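Local coordinates for protein SxtG (Microseira wollei, PDB 6U1R) that acts as an amidinotransferase in the saxitoxin biosynthetic pathway, probably by way of an amidino-cysteine intermediate, at residues A[39-44]-A[161-166]; A[136-141]-A[157-162]; A[267-272]-A[277-282]; A[284-289]-A[296-301]; A[98-103]-A[324-329]. One frame throughout, in Å; residues are numbered along the deposited sequence. Where two conformers were deposited one is given.

Contact 1 (A[39-44]-A[161-166]); sequences EVIVGS and WAYRDL
Ile41 on strand 37-42 and Leu166 in the first turn of helix 164-172 are the closest backbone positions, with CA atoms 8.8 Å apart, too far for main-chain bonding. Side chains close the distance, and Ile41 does so with two arms. Its CD1 reaches tip to tip for CD1 of Leu166 at 4.1 Å. Its CG2, anti to the backbone N because CG1 is turned beside that N (chi1 -57°), meets the edge of the Tyr163 ring in plane, 3.9 Å from CE2. Ile41 also packs on Val373 of the adjoining strand 370-375, and Glu39 forms salt bridges with Arg108 and Arg374. Tyr163 lies about 10 Å, side chain to side chain, from Cys368, predicted to carry the amidino intermediate. With no hydrogen bond between the segments, helix and strand are joined here by apolar van der Waals packing alone, which depends on shape rather than on direction.

Contact 2 (A[136-141]-A[157-162]); sequences RDVFLV and YFEAWA
OE2 of Glu159 touches CG2 of Val138 at 3.4 Å, but its strong partner is Arg156, whose NH2 makes salt bridges with both this oxygen and OD2 of Asp137. The two carboxylates thus share one guanidinium nitrogen while their oxygens, Asp137 OD2 and Glu159 OE2, stay 5.4 Å apart. Glu159 holds CG anti to the backbone N (chi1 -162°) and runs on extended, which carries the acid obliquely past the valine. The other valine methyl, Val138 CG1, is 4.3 Å from Ala160 CB. It also lies over one face of the neighbouring Phe139 ring, offset toward the rim. Ala160 CB reaches that ring as well, 3.8 Å from Phe139 CZ, and Tyr163 meets the same phenyl group edge-to-face. The weakly bonded helical turn at about 136-138, leading into strand 139-142, is in this way packed against the loop before helix 164-172. Val138 is about 7 Å from Asp215 and about 8 Å from His264, measured between side chains; both are predicted active-site residues. Buried like charges brought this close would probably repel without Arg156, so the apolar packing of Val138 and Ala160 is bordered by two carboxylates whose mutual repulsion Arg156 probably offsets in part.

Contact 3 (A[267-272]-A[277-282]); sequences TTLMPL and ILVNPE
A beta hairpin made of strands 269-273 and 276-279 contains this contact, and strand 297-300 extends its sheet beyond the second strand. Met270 and Leu278 form the hydrogen-bonded antiparallel pair: Met270 N gives to Leu278 O at 2.9 Å, and Leu278 N to Met270 O at 2.8 Å. Leu269 with Val279 and Pro271 with Ile277 are the flanking non-hydrogen-bonded pairs, all four on one face. There Ile277 sends CD1 obliquely across Leu269, 3.6 Å from its CG, and Val279 CG2 lies alongside Leu269 CD1. Leu272 crosses Leu278 obliquely, its CD1 4.0 Å from Leu278 CB. Toward the open end Asn280 N bonds to Thr268 O. The side chain of Thr267 lies about 6 Å from that of Cys368, a predicted active-site residue. Asn280 also uses its side chain: OD1 accepts from Glu282 N in an Asx turn and also from Phe283 N, and ND2 donates to Thr267 O at 3.0 Å, nearly straight at 172°, with the acceptor in its amide plane.

Contact 4 (A[284-289]-A[296-301]); sequences VDVNKL and WDILVA
Leu289 and Ile298 reach toward each other tip to tip, CD1 of the leucine meeting CD1 of the isoleucine at 3.8 Å. Both are stretched out: each has its second torsion near 180° (171° in Leu289, 176° in Ile298), which puts the terminal methyl as far from its own CA as the chain allows. In Ile298 the CG1 branch lies beside the backbone N, leaving CG2 anti to it, and this second branch faces Val286, whose CG1 comes to 4.2 Å from Ile298 CG2. One isoleucine thus serves two partners with two different methyls. The segment 284-289 belongs to the long connection between strands 276-279 and 297-300, parallel neighbours in one sheet, and folds back at the surface over the second of them. An Asx turn shapes this bend: Asp285 OD1 accepts from Asn287 N at 2.9 Å, approached from above the carboxylate plane, while Lys288 N bonds to Asp285 O. Ile298 also packs on Val279 of the adjoining strand, and Val284 touches that same valine.

Contact 5 (A[98-103]-A[324-329]); sequences HILEAE and LMLDEE
Leu100 and Leu326 cross obliquely, CD2 against CD2 at 3.7 Å, where helix 83-102 nears its end. The same methyl of Leu100 also meets CD2 of Leu324 at 4.0 Å, but here the two side chains cross at about a right angle. Leu324 and Leu326 thus approach one helix methyl along two different directions. Leu324 holds CG anti to the backbone N (chi1 176°), whereas in Leu326 it stands beside the N (chi1 -50°), and the two leucines converge on Leu100, Leu324 from the short strand 324-325 and Leu326 from just after it. The other methyl of Leu326, CD1, lies across Glu103 at about a right angle, 3.7 Å from its CB. Only the aliphatic part of the glutamate is used in this touch; its chain bends at CB-CG, and the carboxylate forms a salt bridge through OE1 with Arg330, which also pairs with Asp327. The turn after the strand is fixed by an Asx turn, Asp327 OD1 accepting from Glu329 N at 2.8 Å. Around this cluster, Leu100 packs on Val40 and Val42 of strand 37-42, and both Leu100 and Leu326 rest on Ile332 of strand 330-334, so the helix end lies against two different sheets.

From the N terminus, contact 1 closes a long loop by bringing strand 37-42 to the start of helix 164-172. Contact 2 closes a short one within it, ending on the same stretch, and the two touch. Contact 5 opens inside contact 1's loop and closes far beyond it, so the pair cross, and they too are in touch. Contacts 2, 3 and 4 all fall within the span of contact 5. Contact 3 closes the short hairpin 269-279; contact 4 then closes the connection that leads to strand 297-300, folding it on that strand of the same sheet. Met325 of contact 5 touches the backbone O of Leu272, where the hairpin meets strand 324-325.

Contact 1 (A[39-44]-A[161-166])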
# COMPACT_ATOMS: atom_id res chain seq x y z
N GLU A 39 12.01 -11.62 -18.85
CA GLU A 39 11.69 -10.21 -18.91
C GLU A 39 12.15 -9.55 -17.62
O GLU A 39 11.97 -10.11 -16.54
CB GLU A 39 10.18 -9.98 -19.14
CG GLU A 39 9.81 -8.49 -19.21
CD GLU A 39 8.44 -8.21 -19.85
OE1 GLU A 39 7.97 -9.06 -20.65
OE2 GLU A 39 7.86 -7.15 -19.57
N VAL A 40 12.76 -8.37 -17.76
CA VAL A 40 13.33 -7.64 -16.64
C VAL A 40 13.04 -6.14 -16.81
O VAL A 40 13.09 -5.62 -17.93
CB VAL A 40 14.85 -7.93 -16.54
CG1 VAL A 40 15.62 -7.31 -17.74
CG2 VAL A 40 15.42 -7.48 -15.21
N ILE A 41 12.69 -5.46 -15.71
CA ILE A 41 12.68 -4.00 -15.68
C ILE A 41 14.08 -3.55 -15.32
O ILE A 41 14.68 -4.07 -14.38
CB ILE A 41 11.66 -3.46 -14.65
CG1 ILE A 41 10.25 -4.00 -14.97
CG2 ILE A 41 11.70 -1.93 -14.62
CD1 ILE A 41 9.13 -3.59 -13.97
N VAL A 42 14.62 -2.59 -16.07
CA VAL A 42 15.94 -2.03 -15.77
C VAL A 42 15.75 -0.57 -15.36
O VAL A 42 14.89 0.13 -15.90
CB VAL A 42 16.91 -2.18 -16.96
CG1 VAL A 42 18.26 -1.60 -16.65
CG2 VAL A 42 17.10 -3.66 -17.28
N GLY A 43 16.53 -0.13 -14.38
CA GLY A 43 16.42 1.21 -13.86
C GLY A 43 16.91 2.29 -14.84
O GLY A 43 17.38 2.03 -15.95
N SER A 44 16.77 3.53 -14.39
CA SER A 44 17.18 4.70 -15.14
C SER A 44 17.88 5.67 -14.20
O SER A 44 17.44 5.84 -13.06
CB SER A 44 15.98 5.39 -15.81
OG SER A 44 16.29 6.71 -16.21
N TRP A 161 6.30 5.72 -8.73
CA TRP A 161 5.56 6.42 -9.78
C TRP A 161 6.14 6.16 -11.17
O TRP A 161 5.38 5.97 -12.13
CB TRP A 161 5.52 7.91 -9.46
CG TRP A 161 4.40 8.27 -8.51
CD1 TRP A 161 3.72 7.43 -7.66
CD2 TRP A 161 3.81 9.56 -8.35
NE1 TRP A 161 2.75 8.13 -6.98
CE2 TRP A 161 2.78 9.44 -7.39
CE3 TRP A 161 4.04 10.81 -8.94
CZ2 TRP A 161 1.99 10.52 -7.00
CZ3 TRP A 161 3.26 11.88 -8.55
CH2 TRP A 161 2.25 11.73 -7.59
N ALA A 162 7.46 6.12 -11.30
CA ALA A 162 8.04 5.91 -12.63
C ALA A 162 7.65 4.57 -13.23
O ALA A 162 7.69 4.42 -14.47
CB ALA A 162 9.57 6.03 -12.58
N TYR A 163 7.23 3.62 -12.40
CA TYR A 163 6.90 2.26 -12.81
C TYR A 163 5.42 2.01 -13.04
O TYR A 163 5.05 0.90 -13.41
CB TYR A 163 7.39 1.28 -11.75
CG TYR A 163 8.86 1.41 -11.43
CD1 TYR A 163 9.31 2.33 -10.50
CD2 TYR A 163 9.81 0.60 -12.06
CE1 TYR A 163 10.65 2.47 -10.21
CE2 TYR A 163 11.13 0.71 -11.76
CZ TYR A 163 11.55 1.65 -10.84
OH TYR A 163 12.88 1.75 -10.57
N ARG A 164 4.55 2.99 -12.80
CA ARG A 164 3.12 2.69 -12.79
C ARG A 164 2.58 2.36 -14.18
O ARG A 164 1.62 1.58 -14.29
CB ARG A 164 2.35 3.86 -12.17
CG ARG A 164 2.38 3.87 -10.63
CD ARG A 164 1.82 2.57 -10.00
NE ARG A 164 2.01 2.51 -8.53
CZ ARG A 164 1.29 3.23 -7.69
NH1 ARG A 164 0.38 4.07 -8.16
NH2 ARG A 164 1.47 3.13 -6.39
N ASP A 165 3.15 2.91 -15.25
CA ASP A 165 2.76 2.48 -16.59
C ASP A 165 2.96 0.98 -16.75
O ASP A 165 2.08 0.27 -17.27
CB ASP A 165 3.57 3.22 -17.65
CG ASP A 165 3.12 4.66 -17.85
OD1 ASP A 165 1.95 4.97 -17.57
OD2 ASP A 165 3.96 5.47 -18.31
N LEU A 166 4.13 0.48 -16.35
CA LEU A 166 4.42 -0.95 -16.46
C LEU A 166 3.51 -1.77 -15.55
O LEU A 166 2.98 -2.81 -15.96
CB LEU A 166 5.89 -1.19 -16.13
CG LEU A 166 6.87 -0.83 -17.26
CD1 LEU A 166 8.28 -0.70 -16.71
CD2 LEU A 166 6.79 -1.87 -18.40

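Contact 2 (A[136-141]-A[157-162])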
# COMPACT_ATOMS: atom_id res chain seq x y z
N ARG A 136 14.96 -2.87 -7.70
CA ARG A 136 14.99 -3.95 -6.71
C ARG A 136 14.62 -3.46 -5.31
O ARG A 136 14.17 -4.25 -4.48
CB ARG A 136 16.40 -4.58 -6.70
CG ARG A 136 16.59 -5.81 -5.82
CD ARG A 136 16.05 -7.09 -6.45
NE ARG A 136 16.60 -7.34 -7.79
CZ ARG A 136 16.29 -8.40 -8.53
NH1 ARG A 136 15.49 -9.34 -8.05
NH2 ARG A 136 16.80 -8.54 -9.75
N ASP A 137 14.85 -2.18 -5.01
CA ASP A 137 14.57 -1.67 -3.66
C ASP A 137 13.08 -1.50 -3.39
O ASP A 137 12.65 -1.55 -2.23
CB ASP A 137 15.24 -0.31 -3.44
CG ASP A 137 16.74 -0.34 -3.57
OD1 ASP A 137 17.33 -1.45 -3.70
OD2 ASP A 137 17.35 0.77 -3.54
N VAL A 138 12.29 -1.29 -4.43
CA VAL A 138 10.97 -0.66 -4.31
C VAL A 138 9.87 -1.71 -4.34
O VAL A 138 8.79 -1.50 -3.78
CB VAL A 138 10.79 0.37 -5.45
CG1 VAL A 138 9.39 1.01 -5.41
CG2 VAL A 138 11.89 1.43 -5.35
N PHE A 139 10.13 -2.84 -5.00
CA PHE A 139 9.13 -3.87 -5.26
C PHE A 139 9.71 -5.26 -5.02
O PHE A 139 10.87 -5.51 -5.35
CB PHE A 139 8.63 -3.89 -6.72
CG PHE A 139 8.23 -2.55 -7.27
CD1 PHE A 139 6.97 -2.05 -7.02
CD2 PHE A 139 9.10 -1.81 -8.04
CE1 PHE A 139 6.56 -0.83 -7.55
CE2 PHE A 139 8.71 -0.56 -8.55
CZ PHE A 139 7.44 -0.09 -8.30
N LEU A 140 8.88 -6.15 -4.51
CA LEU A 140 9.15 -7.58 -4.48
C LEU A 140 8.30 -8.26 -5.54
O LEU A 140 7.11 -7.94 -5.69
CB LEU A 140 8.78 -8.20 -3.14
CG LEU A 140 9.63 -7.97 -1.92
CD1 LEU A 140 8.79 -8.44 -0.70
CD2 LEU A 140 10.91 -8.76 -2.06
N VAL A 141 8.88 -9.21 -6.26
CA VAL A 141 8.13 -10.08 -7.15
C VAL A 141 8.06 -11.45 -6.50
O VAL A 141 9.09 -12.11 -6.31
CB VAL A 141 8.76 -10.19 -8.55
CG1 VAL A 141 7.85 -11.03 -9.44
CG2 VAL A 141 8.97 -8.83 -9.15
N TYR A 157 9.29 8.08 -0.98
CA TYR A 157 7.86 7.84 -0.77
C TYR A 157 7.09 7.62 -2.07
O TYR A 157 6.08 6.90 -2.09
CB TYR A 157 7.26 9.05 -0.07
CG TYR A 157 6.16 8.81 0.95
CD1 TYR A 157 6.35 7.97 2.03
CD2 TYR A 157 4.96 9.51 0.87
CE1 TYR A 157 5.36 7.81 2.99
CE2 TYR A 157 3.98 9.36 1.80
CZ TYR A 157 4.19 8.53 2.87
OH TYR A 157 3.16 8.42 3.79
N PHE A 158 7.51 8.28 -3.15
CA PHE A 158 6.82 8.22 -4.43
C PHE A 158 7.67 7.57 -5.51
O PHE A 158 7.45 7.79 -6.70
CB PHE A 158 6.38 9.62 -4.85
CG PHE A 158 5.32 10.20 -3.96
CD1 PHE A 158 4.05 9.67 -3.98
CD2 PHE A 158 5.61 11.23 -3.07
CE1 PHE A 158 3.05 10.16 -3.16
CE2 PHE A 158 4.61 11.72 -2.23
CZ PHE A 158 3.34 11.19 -2.28
N GLU A 159 8.63 6.75 -5.11
CA GLU A 159 9.51 6.18 -6.11
C GLU A 159 8.79 5.18 -7.01
O GLU A 159 9.27 4.93 -8.12
CB GLU A 159 10.71 5.52 -5.44
CG GLU A 159 11.85 5.29 -6.38
CD GLU A 159 13.17 5.10 -5.65
OE1 GLU A 159 13.47 5.90 -4.73
OE2 GLU A 159 13.92 4.14 -5.97
N ALA A 160 7.65 4.62 -6.59
CA ALA A 160 6.97 3.70 -7.50
C ALA A 160 6.39 4.39 -8.73
O ALA A 160 6.03 3.71 -9.69
CB ALA A 160 5.85 2.95 -6.77
N TRP A 161 6.30 5.72 -8.73
CA TRP A 161 5.56 6.42 -9.78
C TRP A 161 6.14 6.16 -11.17
O TRP A 161 5.38 5.97 -12.13
CB TRP A 161 5.52 7.91 -9.46
CG TRP A 161 4.40 8.27 -8.51
CD1 TRP A 161 3.72 7.43 -7.66
CD2 TRP A 161 3.81 9.56 -8.35
NE1 TRP A 161 2.75 8.13 -6.98
CE2 TRP A 161 2.78 9.44 -7.39
CE3 TRP A 161 4.04 10.81 -8.94
CZ2 TRP A 161 1.99 10.52 -7.00
CZ3 TRP A 161 3.26 11.88 -8.55
CH2 TRP A 161 2.25 11.73 -7.59
N ALA A 162 7.46 6.12 -11.30
CA ALA A 162 8.04 5.91 -12.63
C ALA A 162 7.65 4.57 -13.23
O ALA A 162 7.69 4.42 -14.47
CB ALA A 162 9.57 6.03 -12.58

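Contact 3 (A[267-272]-A[277-282])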
# COMPACT_ATOMS: atom_id res chain seq x y z
N THR A 267 24.48 -7.59 -1.27
CA THR A 267 25.93 -7.77 -1.23
C THR A 267 26.35 -8.65 -0.05
O THR A 267 27.54 -8.73 0.26
CB THR A 267 26.69 -6.44 -1.16
OG1 THR A 267 26.36 -5.72 0.03
CG2 THR A 267 26.39 -5.57 -2.36
N THR A 268 25.40 -9.35 0.58
CA THR A 268 25.63 -10.15 1.78
C THR A 268 25.33 -11.62 1.55
O THR A 268 26.17 -12.49 1.86
CB THR A 268 24.78 -9.62 2.95
OG1 THR A 268 25.17 -8.27 3.28
CG2 THR A 268 24.90 -10.51 4.20
N LEU A 269 24.15 -11.93 0.98
CA LEU A 269 23.65 -13.29 0.82
C LEU A 269 22.98 -13.36 -0.54
O LEU A 269 21.92 -12.75 -0.73
CB LEU A 269 22.66 -13.63 1.94
CG LEU A 269 22.28 -15.10 2.12
CD1 LEU A 269 23.36 -15.88 2.85
CD2 LEU A 269 20.95 -15.21 2.84
N MET A 270 23.57 -14.09 -1.48
CA MET A 270 23.10 -14.12 -2.87
C MET A 270 22.93 -15.56 -3.37
O MET A 270 23.91 -16.21 -3.78
CB MET A 270 24.05 -13.35 -3.77
CG MET A 270 23.92 -11.83 -3.51
SD MET A 270 22.31 -11.25 -4.07
CE MET A 270 22.71 -10.86 -5.80
N PRO A 271 21.70 -16.07 -3.38
CA PRO A 271 21.43 -17.35 -4.04
C PRO A 271 21.77 -17.25 -5.52
O PRO A 271 21.35 -16.33 -6.21
CB PRO A 271 19.92 -17.56 -3.82
CG PRO A 271 19.57 -16.63 -2.68
CD PRO A 271 20.49 -15.47 -2.80
N LEU A 272 22.54 -18.23 -6.02
CA LEU A 272 22.91 -18.25 -7.43
C LEU A 272 22.22 -19.34 -8.24
O LEU A 272 21.99 -19.14 -9.42
CB LEU A 272 24.43 -18.42 -7.59
CG LEU A 272 25.30 -17.36 -6.91
CD1 LEU A 272 26.76 -17.60 -7.22
CD2 LEU A 272 24.89 -15.95 -7.31
N ILE A 277 24.81 -20.86 -2.82
CA ILE A 277 24.55 -19.53 -2.28
C ILE A 277 25.88 -18.84 -1.97
O ILE A 277 26.74 -19.41 -1.30
CB ILE A 277 23.62 -19.59 -1.05
CG1 ILE A 277 23.20 -18.19 -0.59
CG2 ILE A 277 24.22 -20.44 0.08
CD1 ILE A 277 21.95 -18.22 0.29
N LEU A 278 26.02 -17.62 -2.49
CA LEU A 278 27.22 -16.80 -2.35
C LEU A 278 27.12 -15.95 -1.08
O LEU A 278 26.11 -15.26 -0.88
CB LEU A 278 27.34 -15.92 -3.59
CG LEU A 278 28.49 -14.93 -3.76
CD1 LEU A 278 29.80 -15.67 -3.94
CD2 LEU A 278 28.23 -14.04 -4.97
N VAL A 279 28.17 -15.98 -0.25
CA VAL A 279 28.13 -15.34 1.06
C VAL A 279 29.33 -14.41 1.24
O VAL A 279 30.45 -14.73 0.83
CB VAL A 279 28.09 -16.40 2.18
CG1 VAL A 279 28.14 -15.73 3.51
CG2 VAL A 279 26.83 -17.23 2.03
N ASN A 280 29.07 -13.27 1.86
CA ASN A 280 30.08 -12.25 2.12
C ASN A 280 30.87 -12.64 3.36
O ASN A 280 30.28 -12.75 4.44
CB ASN A 280 29.37 -10.91 2.31
CG ASN A 280 30.31 -9.76 2.56
OD1 ASN A 280 31.30 -9.88 3.29
ND2 ASN A 280 29.99 -8.61 1.96
N PRO A 281 32.20 -12.83 3.28
CA PRO A 281 32.93 -13.34 4.45
C PRO A 281 33.07 -12.34 5.58
O PRO A 281 33.36 -12.75 6.71
CB PRO A 281 34.30 -13.72 3.86
CG PRO A 281 34.50 -12.79 2.76
CD PRO A 281 33.10 -12.58 2.14
N GLU A 282 32.91 -11.05 5.32
CA GLU A 282 33.00 -10.04 6.37
C GLU A 282 31.65 -9.76 7.03
O GLU A 282 31.61 -9.44 8.22
CB GLU A 282 33.57 -8.75 5.79
CG GLU A 282 35.07 -8.84 5.46
CD GLU A 282 35.93 -8.93 6.71
OE1 GLU A 282 35.65 -8.18 7.66
OE2 GLU A 282 36.87 -9.75 6.75

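Contact 4 (A[284-289]-A[296-301])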
# COMPACT_ATOMS: atom_id res chain seq x y z
N VAL A 284 28.94 -12.00 7.14
CA VAL A 284 28.23 -13.20 7.56
C VAL A 284 29.17 -14.09 8.37
O VAL A 284 30.28 -14.40 7.92
CB VAL A 284 27.68 -13.97 6.34
CG1 VAL A 284 27.17 -15.34 6.74
CG2 VAL A 284 26.58 -13.17 5.66
N ASP A 285 28.72 -14.50 9.56
CA ASP A 285 29.33 -15.62 10.27
C ASP A 285 28.63 -16.89 9.81
O ASP A 285 27.47 -17.13 10.16
CB ASP A 285 29.20 -15.44 11.79
CG ASP A 285 29.85 -16.57 12.59
OD1 ASP A 285 30.18 -17.62 12.00
OD2 ASP A 285 30.03 -16.41 13.82
N VAL A 286 29.32 -17.70 9.00
CA VAL A 286 28.68 -18.86 8.39
C VAL A 286 28.18 -19.84 9.43
O VAL A 286 27.27 -20.63 9.16
CB VAL A 286 29.63 -19.58 7.41
CG1 VAL A 286 30.03 -18.64 6.28
CG2 VAL A 286 30.86 -20.09 8.14
N ASN A 287 28.76 -19.81 10.63
CA ASN A 287 28.38 -20.76 11.67
C ASN A 287 27.10 -20.36 12.39
O ASN A 287 26.55 -21.18 13.13
CB ASN A 287 29.52 -20.91 12.68
CG ASN A 287 30.75 -21.53 12.07
OD1 ASN A 287 31.86 -20.99 12.18
ND2 ASN A 287 30.58 -22.67 11.41
N LYS A 288 26.60 -19.14 12.17
CA LYS A 288 25.36 -18.69 12.77
C LYS A 288 24.24 -18.55 11.74
O LYS A 288 23.17 -18.01 12.06
CB LYS A 288 25.59 -17.37 13.52
CG LYS A 288 26.70 -17.49 14.57
CD LYS A 288 26.74 -16.30 15.52
CE LYS A 288 27.75 -16.51 16.65
NZ LYS A 288 27.95 -15.27 17.45
N LEU A 289 24.46 -19.02 10.52
CA LEU A 289 23.43 -18.94 9.49
C LEU A 289 22.26 -19.86 9.82
O LEU A 289 22.44 -20.89 10.48
CB LEU A 289 24.01 -19.33 8.14
CG LEU A 289 24.86 -18.31 7.39
CD1 LEU A 289 25.52 -18.96 6.18
CD2 LEU A 289 24.01 -17.10 6.99
N TRP A 296 22.79 -26.83 1.48
CA TRP A 296 23.36 -26.13 0.34
C TRP A 296 24.88 -25.96 0.47
O TRP A 296 25.46 -26.03 1.57
CB TRP A 296 22.71 -24.74 0.18
CG TRP A 296 21.38 -24.77 -0.50
CD1 TRP A 296 20.45 -25.76 -0.48
CD2 TRP A 296 20.84 -23.74 -1.34
NE1 TRP A 296 19.35 -25.41 -1.25
CE2 TRP A 296 19.58 -24.17 -1.79
CE3 TRP A 296 21.31 -22.49 -1.75
CZ2 TRP A 296 18.78 -23.39 -2.63
CZ3 TRP A 296 20.51 -21.72 -2.59
CH2 TRP A 296 19.26 -22.18 -3.02
N ASP A 297 25.52 -25.74 -0.67
CA ASP A 297 26.93 -25.35 -0.71
C ASP A 297 27.05 -23.85 -0.46
O ASP A 297 26.47 -23.03 -1.20
CB ASP A 297 27.56 -25.69 -2.06
CG ASP A 297 27.74 -27.19 -2.27
OD1 ASP A 297 27.84 -27.93 -1.27
OD2 ASP A 297 27.77 -27.64 -3.44
N ILE A 298 27.81 -23.49 0.56
CA ILE A 298 28.08 -22.10 0.89
C ILE A 298 29.34 -21.69 0.13
O ILE A 298 30.44 -22.21 0.37
CB ILE A 298 28.22 -21.90 2.40
CG1 ILE A 298 26.85 -22.17 3.05
CG2 ILE A 298 28.74 -20.51 2.72
CD1 ILE A 298 26.87 -22.11 4.55
N LEU A 299 29.17 -20.79 -0.83
CA LEU A 299 30.25 -20.28 -1.66
C LEU A 299 30.73 -18.96 -1.04
O LEU A 299 30.03 -17.95 -1.13
CB LEU A 299 29.78 -20.08 -3.10
CG LEU A 299 29.05 -21.26 -3.74
CD1 LEU A 299 28.64 -20.89 -5.15
CD2 LEU A 299 29.91 -22.50 -3.75
N VAL A 300 31.91 -18.98 -0.41
CA VAL A 300 32.40 -17.78 0.27
C VAL A 300 33.08 -16.87 -0.75
O VAL A 300 34.02 -17.26 -1.44
CB VAL A 300 33.37 -18.15 1.42
CG1 VAL A 300 33.85 -16.88 2.15
CG2 VAL A 300 32.71 -19.11 2.41
N ALA A 301 32.59 -15.63 -0.84
CA ALA A 301 33.09 -14.71 -1.84
C ALA A 301 34.58 -14.44 -1.62
O ALA A 301 35.03 -14.32 -0.47
CB ALA A 301 32.33 -13.38 -1.78

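Contact 5 (A[98-103]-A[324-329])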
# COMPACT_ATOMS: atom_id res chain seq x y z
N HIS A 98 22.36 -3.94 -23.61
CA HIS A 98 22.74 -4.64 -24.84
C HIS A 98 23.11 -6.10 -24.55
O HIS A 98 22.73 -7.01 -25.29
CB HIS A 98 23.91 -3.93 -25.52
CG HIS A 98 23.52 -2.79 -26.42
ND1 HIS A 98 22.40 -2.79 -27.22
CD2 HIS A 98 24.15 -1.61 -26.68
CE1 HIS A 98 22.33 -1.66 -27.90
NE2 HIS A 98 23.39 -0.93 -27.59
N ILE A 99 23.86 -6.34 -23.47
CA ILE A 99 24.18 -7.71 -23.07
C ILE A 99 22.91 -8.51 -22.77
O ILE A 99 22.74 -9.64 -23.24
CB ILE A 99 25.13 -7.71 -21.86
CG1 ILE A 99 26.48 -7.10 -22.27
CG2 ILE A 99 25.30 -9.13 -21.32
CD1 ILE A 99 27.51 -6.97 -21.14
N LEU A 100 22.02 -7.95 -21.94
CA LEU A 100 20.78 -8.65 -21.62
C LEU A 100 20.00 -9.03 -22.87
O LEU A 100 19.50 -10.16 -22.99
CB LEU A 100 19.91 -7.77 -20.72
CG LEU A 100 20.40 -7.55 -19.28
CD1 LEU A 100 19.51 -6.50 -18.59
CD2 LEU A 100 20.39 -8.83 -18.49
N GLU A 101 19.87 -8.10 -23.81
CA GLU A 101 19.12 -8.37 -25.03
C GLU A 101 19.82 -9.41 -25.90
O GLU A 101 19.17 -10.28 -26.49
CB GLU A 101 18.90 -7.06 -25.79
CG GLU A 101 17.99 -6.09 -25.01
CD GLU A 101 17.88 -4.69 -25.64
OE1 GLU A 101 18.83 -4.23 -26.31
OE2 GLU A 101 16.84 -4.04 -25.41
N ALA A 102 21.14 -9.32 -26.02
CA ALA A 102 21.87 -10.32 -26.80
C ALA A 102 21.72 -11.70 -26.19
O ALA A 102 21.72 -12.71 -26.91
CB ALA A 102 23.34 -9.93 -26.89
N GLU A 103 21.60 -11.77 -24.87
CA GLU A 103 21.38 -13.04 -24.19
C GLU A 103 19.91 -13.48 -24.19
O GLU A 103 19.58 -14.45 -23.49
CB GLU A 103 21.93 -12.95 -22.76
CG GLU A 103 23.43 -12.74 -22.69
CD GLU A 103 24.22 -13.91 -23.24
OE1 GLU A 103 23.73 -15.06 -23.15
OE2 GLU A 103 25.32 -13.67 -23.78
N LEU A 324 23.81 -10.72 -11.24
CA LEU A 324 22.48 -11.02 -11.79
C LEU A 324 22.59 -12.32 -12.58
O LEU A 324 23.41 -12.42 -13.49
CB LEU A 324 21.96 -9.90 -12.70
CG LEU A 324 20.61 -10.18 -13.39
CD1 LEU A 324 19.50 -10.24 -12.37
CD2 LEU A 324 20.28 -9.16 -14.49
N MET A 325 21.76 -13.30 -12.22
CA MET A 325 21.71 -14.59 -12.91
C MET A 325 20.72 -14.51 -14.07
O MET A 325 19.56 -14.13 -13.87
CB MET A 325 21.26 -15.71 -11.97
CG MET A 325 22.10 -15.89 -10.70
SD MET A 325 23.82 -16.19 -11.02
CE MET A 325 23.75 -17.74 -11.92
N LEU A 326 21.16 -14.94 -15.26
CA LEU A 326 20.26 -15.10 -16.40
C LEU A 326 19.64 -16.48 -16.47
O LEU A 326 18.59 -16.65 -17.11
CB LEU A 326 21.03 -14.82 -17.69
CG LEU A 326 21.84 -13.52 -17.72
CD1 LEU A 326 22.46 -13.28 -19.10
CD2 LEU A 326 20.98 -12.32 -17.29
N ASP A 327 20.28 -17.47 -15.86
CA ASP A 327 19.75 -18.80 -15.60
C ASP A 327 20.65 -19.38 -14.52
O ASP A 327 21.38 -18.63 -13.86
CB ASP A 327 19.66 -19.65 -16.88
CG ASP A 327 20.97 -19.76 -17.62
OD1 ASP A 327 22.05 -19.73 -16.98
OD2 ASP A 327 20.92 -19.89 -18.87
N GLU A 328 20.64 -20.70 -14.34
CA GLU A 328 21.45 -21.30 -13.28
C GLU A 328 22.95 -21.23 -13.55
O GLU A 328 23.74 -21.52 -12.64
CB GLU A 328 21.03 -22.76 -13.07
CG GLU A 328 19.59 -22.88 -12.62
CD GLU A 328 19.18 -24.30 -12.30
OE1 GLU A 328 20.05 -25.19 -12.25
OE2 GLU A 328 17.96 -24.51 -12.08
N GLU A 329 23.36 -20.85 -14.75
CA GLU A 329 24.77 -20.88 -15.15
C GLU A 329 25.31 -19.50 -15.50
O GLU A 329 26.40 -19.14 -15.05
CB GLU A 329 24.92 -21.85 -16.34
CG GLU A 329 26.30 -21.89 -16.95
CD GLU A 329 26.39 -22.87 -18.14
OE1 GLU A 329 25.34 -23.24 -18.70
OE2 GLU A 329 27.52 -23.25 -18.51